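Local coordinates for protein methylornithine synthase PylB (Methanosarcina barkeri, PDB 3T7V) that catalyses the radical-based isomerisation of L-lysine to (3R)-3-methyl-D-ornithine in pyrrolysine biosynthesis, using a [4Fe-4S] cluster and S-adenosylmethionine, at residues C71-Y79 with R179-F187. Numbering follows the deposited sequence.
Sequences CKNQCSFCY and RKLRVGQSF. With SF4 (iron/sulfur cluster), chain B; SAM (S-adenosylmethionine), chain C.
Two hydrogen bonds fasten Ser76 to the backbone carbonyls of Lys180 and Leu181. Its backbone N reaches Leu181 O at 2.9 Å. Its hydroxyl, set between the backbone N and carbonyl carbon (chi1 60°), gives its proton to a lone pair of Lys180 O at 2.7 Å; so short a side chain suits a donor lying this close to the backbone. The third direct bond is nearly straight and ends on a cluster ligand: Gln185 NE2 donates to Cys75 SG at 3.3 Å, with the sulfur in the amide plane. The same NE2 also holds a water that bridges Gln74 N and Val183 O. Glutamine suits this place because its OE1 can at once accept a hydrogen bond from Arg182 NH1 at 2.9 Å. Replacing Gln185 with alanine is likely to strip the Cys75 sulfur of its N-H donor and Arg182 NH1 of its in-plane acceptor.

Packing lies beside these bonds. The Asn73 and Gln185 amides stack, their planes 15° apart. Phe77 CE2 makes apolar contact with Leu181 CB at 3.8 Å, while a ring corner, CZ, meets one guanidinium face of Arg182 with the planes 75° apart. Val183 CB rests against Gln74 CG.

Charge and metal ligation complete the site. Arg182, long and charged, delivers NH2 to the SAM carboxylate O at 2.7 Å and also pairs with Glu171. Cys71, Cys75 and Cys78 each bind one iron, whereas SAM N and O chelate the fourth, FE1. This is the CX3CX2C cluster loop of the radical SAM superfamily, following strand 58-68 of the TIM-barrel fold, with Phe77 O accepting a weak hydrogen bond from the adenine N6.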
ATOM      1  N   CYS A  71     -18.202   1.113   5.002  1.00 11.83           N
ATOM      2  CA  CYS A  71     -17.731   2.396   4.435  1.00 12.61           C
ATOM      3  C   CYS A  71     -18.895   3.270   4.049  1.00 13.19           C
ATOM      4  O   CYS A  71     -19.839   2.782   3.422  1.00 15.44           O
ATOM      5  CB  CYS A  71     -16.864   2.141   3.259  1.00 12.34           C
ATOM      6  SG  CYS A  71     -15.982   3.702   2.812  1.00 11.53           S
ATOM      7  N   LYS A  72     -18.769   4.557   4.336  1.00 12.38           N
ATOM      8  CA  LYS A  72     -19.784   5.528   3.933  1.00 13.36           C
ATOM      9  C   LYS A  72     -19.495   6.182   2.552  1.00 14.06           C
ATOM     10  O   LYS A  72     -20.306   6.946   2.046  1.00 18.03           O
ATOM     11  CB  LYS A  72     -19.959   6.580   5.057  1.00 15.39           C
ATOM     12  CG  LYS A  72     -18.755   7.495   5.273  1.00 16.36           C
ATOM     13  CD  LYS A  72     -18.922   8.108   6.740  1.00 24.83           C
ATOM     14  CE  LYS A  72     -17.746   9.055   7.022  1.00 24.70           C
ATOM     15  NZ  LYS A  72     -17.967  10.290   6.270  1.00 31.40           N
ATOM     16  N   ASN A  73     -18.315   5.950   2.018  1.00 13.50           N
ATOM     17  CA  ASN A  73     -17.896   6.598   0.738  1.00 12.66           C
ATOM     18  C   ASN A  73     -18.323   5.740  -0.472  1.00 13.15           C
ATOM     19  O   ASN A  73     -18.765   4.575  -0.323  1.00 16.71           O
ATOM     20  CB  ASN A  73     -16.368   6.793   0.697  1.00 13.73           C
ATOM     21  CG  ASN A  73     -15.890   8.009   1.447  1.00 17.12           C
ATOM     22  OD1 ASN A  73     -14.614   8.157   1.620  1.00 20.28           O
ATOM     23  ND2 ASN A  73     -16.782   8.909   1.775  1.00 18.50           N
ATOM     24  N   GLN A  74     -18.191   6.332  -1.646  1.00 13.92           N
ATOM     25  CA  GLN A  74     -18.766   5.731  -2.869  1.00 14.52           C
ATOM     26  C   GLN A  74     -17.729   5.640  -3.971  1.00 14.77           C
ATOM     27  O   GLN A  74     -17.966   5.947  -5.160  1.00 17.37           O
ATOM     28  CB  GLN A  74     -20.117   6.358  -3.313  1.00 20.58           C
ATOM     29  CG  GLN A  74     -19.980   7.779  -3.557  1.00 23.79           C
ATOM     30  CD  GLN A  74     -21.359   8.364  -3.960  1.00 30.35           C
ATOM     31  OE1 GLN A  74     -22.000   7.917  -4.934  1.00 37.37           O
ATOM     32  NE2 GLN A  74     -21.863   9.189  -3.093  1.00 36.64           N
ATOM     33  N   CYS A  75     -16.512   5.244  -3.613  1.00 11.86           N
ATOM     34  CA  CYS A  75     -15.490   5.061  -4.633  1.00 11.39           C
ATOM     35  C   CYS A  75     -15.933   4.106  -5.732  1.00 12.58           C
ATOM     36  O   CYS A  75     -16.422   3.021  -5.489  1.00 15.67           O
ATOM     37  CB  CYS A  75     -14.202   4.578  -4.012  1.00 11.74           C
ATOM     38  SG  CYS A  75     -13.505   5.677  -2.761  1.00 12.75           S
ATOM     39  N   SER A  76     -15.677   4.531  -6.978  1.00 12.60           N
ATOM     40  CA  SER A  76     -16.229   3.750  -8.116  1.00 13.55           C
ATOM     41  C   SER A  76     -15.519   2.411  -8.348  1.00 13.63           C
ATOM     42  O   SER A  76     -16.038   1.533  -9.000  1.00 15.57           O
ATOM     43  CB  SER A  76     -16.261   4.595  -9.357  1.00 14.94           C
ATOM     44  OG  SER A  76     -14.967   4.980  -9.632  1.00 16.58           O
ATOM     45  N   PHE A  77     -14.312   2.321  -7.830  1.00 13.12           N
ATOM     46  CA  PHE A  77     -13.418   1.172  -8.061  1.00 14.40           C
ATOM     47  C   PHE A  77     -13.510   0.105  -6.935  1.00 12.57           C
ATOM     48  O   PHE A  77     -12.970  -1.007  -7.101  1.00 13.73           O
ATOM     49  CB  PHE A  77     -11.925   1.642  -8.172  1.00 14.36           C
ATOM     50  CG  PHE A  77     -11.469   2.482  -7.037  1.00 12.19           C
ATOM     51  CD1 PHE A  77     -10.923   1.893  -5.871  1.00 12.24           C
ATOM     52  CD2 PHE A  77     -11.600   3.875  -7.097  1.00 14.06           C
ATOM     53  CE1 PHE A  77     -10.549   2.713  -4.809  1.00 14.26           C
ATOM     54  CE2 PHE A  77     -11.120   4.699  -6.087  1.00 14.37           C
ATOM     55  CZ  PHE A  77     -10.636   4.101  -4.896  1.00 13.79           C
ATOM     56  N   CYS A  78     -14.080   0.491  -5.756  1.00 11.37           N
ATOM     57  CA  CYS A  78     -13.860  -0.327  -4.591  1.00 11.53           C
ATOM     58  C   CYS A  78     -15.057  -1.202  -4.263  1.00 11.57           C
ATOM     59  O   CYS A  78     -16.195  -0.733  -4.236  1.00 11.89           O
ATOM     60  CB  CYS A  78     -13.645   0.634  -3.405  1.00 12.16           C
ATOM     61  SG  CYS A  78     -13.278  -0.271  -1.876  1.00 12.13           S
ATOM     62  N   TYR A  79     -14.789  -2.477  -4.016  1.00 11.45           N
ATOM     63  CA  TYR A  79     -15.888  -3.420  -3.678  1.00 11.94           C
ATOM     64  C   TYR A  79     -16.668  -2.938  -2.445  1.00 12.06           C
ATOM     65  O   TYR A  79     -17.859  -3.285  -2.308  1.00 12.77           O
ATOM     66  CB  TYR A  79     -15.235  -4.752  -3.341  1.00 13.29           C
ATOM     67  CG  TYR A  79     -16.209  -5.896  -3.091  1.00 13.05           C
ATOM     68  CD1 TYR A  79     -16.985  -6.420  -4.172  1.00 14.72           C
ATOM     69  CD2 TYR A  79     -16.382  -6.373  -1.826  1.00 15.39           C
ATOM     70  CE1 TYR A  79     -17.873  -7.483  -3.924  1.00 17.16           C
ATOM     71  CE2 TYR A  79     -17.228  -7.456  -1.595  1.00 16.44           C
ATOM     72  CZ  TYR A  79     -17.952  -7.980  -2.652  1.00 17.70           C
ATOM     73  OH  TYR A  79     -18.810  -9.036  -2.392  1.00 23.64           O
ATOM     74  N   ARG A 179     -11.763  12.709  -9.794  1.00 13.37           N
ATOM     75  CA  ARG A 179     -13.171  12.893  -9.471  1.00 13.35           C
ATOM     76  C   ARG A 179     -14.087  11.743  -9.948  1.00 13.67           C
ATOM     77  O   ARG A 179     -15.200  11.614  -9.403  1.00 16.56           O
ATOM     78  CB  ARG A 179     -13.667  14.194 -10.168  1.00 17.10           C
ATOM     79  CG  ARG A 179     -13.564  14.156 -11.679  1.00 19.78           C
ATOM     80  CD  ARG A 179     -13.725  15.592 -12.273  1.00 26.18           C
ATOM     81  NE  ARG A 179     -15.067  16.128 -11.963  1.00 27.11           N
ATOM     82  CZ  ARG A 179     -16.174  15.841 -12.690  1.00 37.75           C
ATOM     83  NH1 ARG A 179     -16.109  14.976 -13.717  1.00 33.64           N
ATOM     84  NH2 ARG A 179     -17.366  16.402 -12.405  1.00 37.08           N
ATOM     85  N   LYS A 180     -13.628  10.902 -10.910  1.00 13.64           N
ATOM     86  CA  LYS A 180     -14.399   9.726 -11.326  1.00 15.51           C
ATOM     87  C   LYS A 180     -14.175   8.520 -10.458  1.00 14.58           C
ATOM     88  O   LYS A 180     -14.949   7.551 -10.537  1.00 18.44           O
ATOM     89  CB  LYS A 180     -13.953   9.276 -12.788  1.00 18.58           C
ATOM     90  CG  LYS A 180     -14.109  10.379 -13.828  1.00 24.02           C
ATOM     91  CD  LYS A 180     -13.698   9.837 -15.261  1.00 26.64           C
ATOM     92  CE  LYS A 180     -13.527  10.854 -16.320  1.00 36.64           C
ATOM     93  NZ  LYS A 180     -13.419   9.861 -17.419  1.00 42.17           N
ATOM     94  N   LEU A 181     -13.076   8.558  -9.690  1.00 12.82           N
ATOM     95  CA  LEU A 181     -12.657   7.437  -8.833  1.00 12.50           C
ATOM     96  C   LEU A 181     -13.095   7.655  -7.386  1.00 12.24           C
ATOM     97  O   LEU A 181     -13.957   6.925  -6.878  1.00 12.33           O
ATOM     98  CB  LEU A 181     -11.119   7.240  -8.908  1.00 13.54           C
ATOM     99  CG  LEU A 181     -10.593   6.849 -10.304  1.00 15.18           C
ATOM    100  CD1 LEU A 181      -9.058   6.714 -10.265  1.00 16.35           C
ATOM    101  CD2 LEU A 181     -11.329   5.634 -10.871  1.00 16.67           C
ATOM    102  N   ARG A 182     -12.516   8.644  -6.737  1.00 12.10           N
ATOM    103  CA  ARG A 182     -12.876   8.975  -5.333  1.00 12.43           C
ATOM    104  C   ARG A 182     -14.039   9.943  -5.351  1.00 12.77           C
ATOM    105  O   ARG A 182     -13.906  11.141  -5.004  1.00 13.30           O
ATOM    106  CB  ARG A 182     -11.670   9.500  -4.538  1.00 13.08           C
ATOM    107  CG  ARG A 182     -10.789   8.275  -4.150  1.00 14.19           C
ATOM    108  CD  ARG A 182      -9.755   8.662  -3.080  1.00 15.63           C
ATOM    109  NE  ARG A 182      -9.098   7.455  -2.552  1.00 14.51           N
ATOM    110  CZ  ARG A 182      -9.671   6.650  -1.651  1.00 13.38           C
ATOM    111  NH1 ARG A 182     -10.734   7.025  -0.962  1.00 12.75           N
ATOM    112  NH2 ARG A 182      -9.079   5.531  -1.293  1.00 16.13           N
ATOM    113  N   VAL A 183     -15.191   9.402  -5.722  1.00 13.21           N
ATOM    114  CA  VAL A 183     -16.395  10.239  -5.985  1.00 13.60           C
ATOM    115  C   VAL A 183     -16.784  11.002  -4.734  1.00 14.17           C
ATOM    116  O   VAL A 183     -16.976  10.434  -3.643  1.00 16.59           O
ATOM    117  CB  VAL A 183     -17.552   9.318  -6.439  1.00 15.60           C
ATOM    118  CG1 VAL A 183     -18.783  10.188  -6.627  1.00 19.67           C
ATOM    119  CG2 VAL A 183     -17.146   8.646  -7.734  1.00 18.12           C
ATOM    120  N   GLY A 184     -16.920  12.314  -4.912  1.00 13.32           N
ATOM    121  CA  GLY A 184     -17.434  13.163  -3.815  1.00 14.74           C
ATOM    122  C   GLY A 184     -16.381  13.549  -2.768  1.00 14.35           C
ATOM    123  O   GLY A 184     -16.699  14.229  -1.770  1.00 18.28           O
ATOM    124  N   GLN A 185     -15.128  13.093  -2.965  1.00 12.42           N
ATOM    125  CA  GLN A 185     -14.097  13.377  -1.997  1.00 14.00           C
ATOM    126  C   GLN A 185     -13.220  14.531  -2.486  1.00 14.28           C
ATOM    127  O   GLN A 185     -12.970  14.618  -3.692  1.00 15.16           O
ATOM    128  CB  GLN A 185     -13.211  12.111  -1.811  1.00 14.40           C
ATOM    129  CG  GLN A 185     -14.064  11.074  -1.109  1.00 14.50           C
ATOM    130  CD  GLN A 185     -13.451   9.719  -1.314  1.00 14.84           C
ATOM    131  OE1 GLN A 185     -12.268   9.528  -1.026  1.00 16.84           O
ATOM    132  NE2 GLN A 185     -14.241   8.792  -1.898  1.00 17.89           N
ATOM    133  N   SER A 186     -12.807  15.406  -1.553  1.00 14.40           N
ATOM    134  CA  SER A 186     -11.897  16.498  -1.886  1.00 14.28           C
ATOM    135  C   SER A 186     -10.554  15.900  -2.385  1.00 14.73           C
ATOM    136  O   SER A 186      -9.997  14.977  -1.771  1.00 18.67           O
ATOM    137  CB  SER A 186     -11.649  17.220  -0.469  1.00 16.97           C
ATOM    138  OG  SER A 186     -10.744  18.210  -0.698  1.00 22.36           O
ATOM    139  N   PHE A 187      -9.972  16.554  -3.378  1.00 14.89           N
ATOM    140  CA  PHE A 187      -8.645  16.197  -3.792  1.00 13.83           C
ATOM    141  C   PHE A 187      -7.655  16.746  -2.737  1.00 15.00           C
ATOM    142  O   PHE A 187      -6.779  15.992  -2.215  1.00 15.62           O
ATOM    143  CB  PHE A 187      -8.390  16.832  -5.145  1.00 15.64           C
ATOM    144  CG  PHE A 187      -7.045  16.428  -5.729  1.00 15.78           C
ATOM    145  CD1 PHE A 187      -6.988  15.342  -6.599  1.00 17.16           C
ATOM    146  CD2 PHE A 187      -5.888  17.130  -5.392  1.00 19.60           C
ATOM    147  CE1 PHE A 187      -5.751  14.925  -7.141  1.00 19.14           C
ATOM    148  CE2 PHE A 187      -4.660  16.767  -5.968  1.00 22.21           C
ATOM    149  CZ  PHE A 187      -4.590  15.660  -6.831  1.00 23.35           C
TER
HETATM  150 FE1  SF4 B 991     -11.615   3.293   1.154  1.00 13.89          FE
HETATM  151 FE2  SF4 B 991     -14.402   3.215   1.230  1.00 12.52          FE
HETATM  152 FE3  SF4 B 991     -13.170   1.618  -0.518  1.00 12.73          FE
HETATM  153 FE4  SF4 B 991     -13.221   4.225  -0.953  1.00 12.79          FE
HETATM  154  S1  SF4 B 991     -15.046   2.889  -0.880  1.00 13.27           S
HETATM  155  S2  SF4 B 991     -11.402   2.876  -1.121  1.00 12.39           S
HETATM  156  S3  SF4 B 991     -13.088   5.115   1.104  1.00 12.75           S
HETATM  157  S4  SF4 B 991     -13.038   1.450   1.706  1.00 12.52           S
HETATM  158  N   SAM C 992     -11.025   3.417   3.253  1.00 18.22           N
HETATM  159  CA  SAM C 992      -9.746   3.937   3.384  1.00 16.65           C
HETATM  160  C   SAM C 992      -9.240   4.647   2.193  1.00 15.13           C
HETATM  161  O   SAM C 992      -9.915   4.663   1.143  1.00 15.50           O
HETATM  162  OXT SAM C 992      -8.163   5.326   2.337  1.00 14.39           O
HETATM  163  CB  SAM C 992      -8.778   2.981   3.315  1.00 20.95           C
HETATM  164  CG  SAM C 992      -8.842   1.856   2.365  0.50 25.16           C
HETATM  165  SD  SAM C 992      -7.319   1.715   1.335  0.50 28.46           S
HETATM  166  CE  SAM C 992      -6.693   0.146   1.871  0.50 34.42           C
HETATM  167  C5' SAM C 992      -8.016   1.280  -0.244  0.50 26.78           C
HETATM  168  C4' SAM C 992      -7.217   1.612  -1.266  1.00 22.74           C
HETATM  169  O4' SAM C 992      -7.214   0.101  -1.666  1.00 19.41           O
HETATM  170  C3' SAM C 992      -7.672   2.490  -2.152  1.00 22.35           C
HETATM  171  O3' SAM C 992      -6.764   3.508  -1.710  1.00 18.65           O
HETATM  172  C2' SAM C 992      -6.995   1.757  -3.318  1.00 20.44           C
HETATM  173  O2' SAM C 992      -5.668   2.282  -3.655  1.00 21.87           O
HETATM  174  C1' SAM C 992      -6.938   0.240  -3.064  1.00 16.59           C
HETATM  175  N9  SAM C 992      -8.098  -0.435  -3.752  1.00 14.80           N
HETATM  176  C8  SAM C 992      -9.436  -0.395  -3.472  1.00 13.94           C
HETATM  177  N7  SAM C 992     -10.092  -1.104  -4.378  1.00 13.08           N
HETATM  178  C5  SAM C 992      -9.165  -1.624  -5.252  1.00 12.46           C
HETATM  179  C6  SAM C 992      -9.285  -2.376  -6.431  1.00 12.45           C
HETATM  180  N6  SAM C 992     -10.462  -2.775  -6.916  1.00 13.57           N
HETATM  181  N1  SAM C 992      -8.163  -2.767  -7.054  1.00 13.50           N
HETATM  182  C2  SAM C 992      -6.930  -2.379  -6.615  1.00 14.72           C
HETATM  183  N3  SAM C 992      -6.783  -1.557  -5.547  1.00 14.37           N
HETATM  184  C4  SAM C 992      -7.918  -1.209  -4.862  1.00 13.32           C
HETATM  185  O   HOH W   1     -17.453   9.124  -1.563  1.00 29.15           O